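Local structure of tRNA (adenine(22)-N(1))-methyltransferase (Bacillus subtilis, 6Q56) at residues 127-131 with 176-182. The protein catalyses the S-adenosyl-L-methionine-dependent methylation of adenosine 22 in tRNA, forming N(1)-methyladenosine. The protein carries 2 engineered substitutions. Residues are numbered along the deposited sequence; the frame is centred on the assembly and turned at random.
With NI (nickel (II) ion), chain E.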
loop_
_atom_site.group_PDB
_atom_site.type_symbol
_atom_site.label_atom_id
_atom_site.label_comp_id
_atom_site.label_asym_id
_atom_site.label_seq_id
_atom_site.Cartn_x
_atom_site.Cartn_y
_atom_site.Cartn_z
ATOM N N VAL A 127 6.170 -3.767 -3.890
ATOM C CA VAL A 127 7.596 -3.807 -3.634
ATOM C C VAL A 127 8.199 -2.418 -3.404
ATOM O O VAL A 127 9.044 -2.255 -2.546
ATOM C CB VAL A 127 8.351 -4.525 -4.765
ATOM C CG1 VAL A 127 8.089 -3.864 -6.098
ATOM C CG2 VAL A 127 9.834 -4.579 -4.464
ATOM N N HIS A 128 7.767 -1.429 -4.174
ATOM C CA HIS A 128 8.288 -0.078 -4.025
ATOM C C HIS A 128 8.050 0.439 -2.611
ATOM O O HIS A 128 8.838 1.203 -2.079
ATOM C CB HIS A 128 7.640 0.874 -5.028
ATOM C CG HIS A 128 7.825 0.481 -6.456
ATOM N ND1 HIS A 128 9.063 0.380 -7.048
ATOM C CD2 HIS A 128 6.924 0.193 -7.422
ATOM C CE1 HIS A 128 8.918 0.030 -8.312
ATOM N NE2 HIS A 128 7.629 -0.091 -8.566
ATOM N N ILE A 129 6.945 0.017 -2.016
ATOM C CA ILE A 129 6.596 0.434 -0.675
ATOM C C ILE A 129 7.482 -0.264 0.340
ATOM O O ILE A 129 7.953 0.355 1.280
ATOM C CB ILE A 129 5.123 0.142 -0.358
ATOM C CG1 ILE A 129 4.219 0.944 -1.284
ATOM C CG2 ILE A 129 4.806 0.484 1.078
ATOM C CD1 ILE A 129 2.754 0.708 -1.042
ATOM N N ARG A 130 7.707 -1.556 0.145
ATOM C CA ARG A 130 8.540 -2.316 1.060
ATOM C C ARG A 130 9.974 -1.801 1.040
ATOM O O ARG A 130 10.616 -1.703 2.074
ATOM C CB ARG A 130 8.485 -3.807 0.746
ATOM C CG ARG A 130 7.136 -4.431 1.040
ATOM C CD ARG A 130 7.156 -5.940 0.902
ATOM N NE ARG A 130 5.814 -6.499 0.887
ATOM C CZ ARG A 130 5.087 -6.661 -0.208
ATOM N NH1 ARG A 130 5.565 -6.308 -1.384
ATOM N NH2 ARG A 130 3.879 -7.172 -0.125
ATOM N N GLU A 131 10.468 -1.459 -0.137
ATOM C CA GLU A 131 11.818 -0.945 -0.256
ATOM C C GLU A 131 11.927 0.376 0.489
ATOM O O GLU A 131 12.894 0.616 1.188
ATOM C CB GLU A 131 12.214 -0.786 -1.720
ATOM C CG GLU A 131 12.461 -2.107 -2.423
ATOM C CD GLU A 131 12.873 -1.942 -3.868
ATOM O OE1 GLU A 131 12.770 -0.829 -4.385
ATOM O OE2 GLU A 131 13.297 -2.931 -4.486
ATOM N N MET A 176 10.547 -8.499 -0.061
ATOM C CA MET A 176 10.156 -7.176 -0.507
ATOM C C MET A 176 9.259 -7.192 -1.730
ATOM O O MET A 176 8.434 -6.311 -1.906
ATOM C CB MET A 176 11.390 -6.335 -0.798
ATOM C CG MET A 176 12.198 -6.013 0.434
ATOM S SD MET A 176 13.321 -4.660 0.126
ATOM C CE MET A 176 14.046 -4.476 1.745
ATOM N N LEU A 177 9.424 -8.200 -2.570
ATOM C CA LEU A 177 8.631 -8.298 -3.778
ATOM C C LEU A 177 7.254 -8.892 -3.555
ATOM O O LEU A 177 6.267 -8.342 -3.999
ATOM C CB LEU A 177 9.359 -9.131 -4.825
ATOM C CG LEU A 177 8.559 -9.326 -6.104
ATOM C CD1 LEU A 177 8.396 -8.011 -6.838
ATOM C CD2 LEU A 177 9.209 -10.361 -6.992
ATOM N N VAL A 178 7.188 -10.023 -2.880
ATOM C CA VAL A 178 5.910 -10.674 -2.679
ATOM C C VAL A 178 5.280 -10.444 -1.319
ATOM O O VAL A 178 4.099 -10.680 -1.145
ATOM C CB VAL A 178 6.032 -12.183 -2.934
ATOM C CG1 VAL A 178 6.591 -12.428 -4.321
ATOM C CG2 VAL A 178 6.915 -12.840 -1.896
ATOM N N GLY A 179 6.059 -9.978 -0.360
ATOM C CA GLY A 179 5.536 -9.743 0.966
ATOM C C GLY A 179 5.986 -10.824 1.920
ATOM O O GLY A 179 5.678 -11.996 1.742
ATOM N N PRO A 180 6.726 -10.440 2.949
ATOM C CA PRO A 180 7.211 -11.417 3.924
ATOM C C PRO A 180 6.086 -12.163 4.626
ATOM O O PRO A 180 6.153 -13.371 4.752
ATOM C CB PRO A 180 8.004 -10.570 4.916
ATOM C CG PRO A 180 7.548 -9.176 4.712
ATOM C CD PRO A 180 7.108 -9.065 3.298
ATOM N N PHE A 181 5.070 -11.446 5.080
ATOM C CA PHE A 181 3.948 -12.070 5.755
ATOM C C PHE A 181 3.162 -12.870 4.742
ATOM O O PHE A 181 2.791 -14.006 4.988
ATOM C CB PHE A 181 3.037 -11.022 6.386
ATOM C CG PHE A 181 3.604 -10.389 7.618
ATOM C CD1 PHE A 181 3.440 -10.983 8.847
ATOM C CD2 PHE A 181 4.291 -9.199 7.546
ATOM C CE1 PHE A 181 3.958 -10.405 9.984
ATOM C CE2 PHE A 181 4.811 -8.617 8.677
ATOM C CZ PHE A 181 4.648 -9.220 9.898
ATOM N N LEU A 182 2.912 -12.259 3.596
ATOM C CA LEU A 182 2.157 -12.911 2.542
ATOM C C LEU A 182 2.815 -14.219 2.149
ATOM O O LEU A 182 2.147 -15.217 1.941
ATOM C CB LEU A 182 2.018 -11.985 1.341
ATOM C CG LEU A 182 1.298 -10.688 1.689
ATOM C CD1 LEU A 182 1.156 -9.786 0.483
ATOM C CD2 LEU A 182 -0.051 -10.976 2.322
HETATM NI NI NI E . 6.380 -0.219 -10.050
HETATM O O HOH W 1 5.223 -6.183 -5.521
HETATM O O HOH W 2 3.701 -7.841 -3.101
HETATM O O HOH W 3 7.888 -0.475 -11.157
#
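Arg130 reaches from helix 127-135 across the C-terminal turn of helix 172-178, and its guanidinium lies against the break that separates this helix from the next. With CG anti to the carbonyl carbon (chi1 -68°) and the chain extended as far as NE, CD passes over Met176 O and the flat group arrives with one face against Gly179, where Gly179 CA is 3.3 Å from Arg130 CZ. Gly179, with positive phi, ends one helix and N-caps the following one; a CB would press on Arg130 NH2 and on the carbonyl O of Val178, so that glycine suits the site on backbone grounds alone. At the guanidinium edge, Arg130 NH1 donates to Met176 O (2.9 Å), approaching from above the carbonyl plane, with an N-H...O angle of 145°. Met176 O also receives a CA-H...O contact from Val127 CA at 3.2 Å, and Val127 CB lies 4.1 Å from Leu177 CD1. Val178, Pro180 and Leu182, with Met176, form the hollow that receives the arginine. NE forms a salt bridge with Glu143 of strand 139-148, whose carboxylate also accepts the backbone N of Leu182. Replacing Arg130 by a leucine would probably leave Glu143 without its charged mate and Met176 O without its side-chain donor.

Packing is looser at the watered margin by Leu177 O, which one water links to Val127 N and a second joins to Arg130 NH1. On the solvent side, Glu131 meets the interface mainly through CG, 3.7 Å from Met176 SD, the two side chains crossing nearly at right angles. His128 points away from this interface and binds nickel with His125. Trp194 and Leu231 pack on Leu177, and the glycine-proline helix break thus joins the Rossmann-like methyltransferase domain to the C-terminal helices.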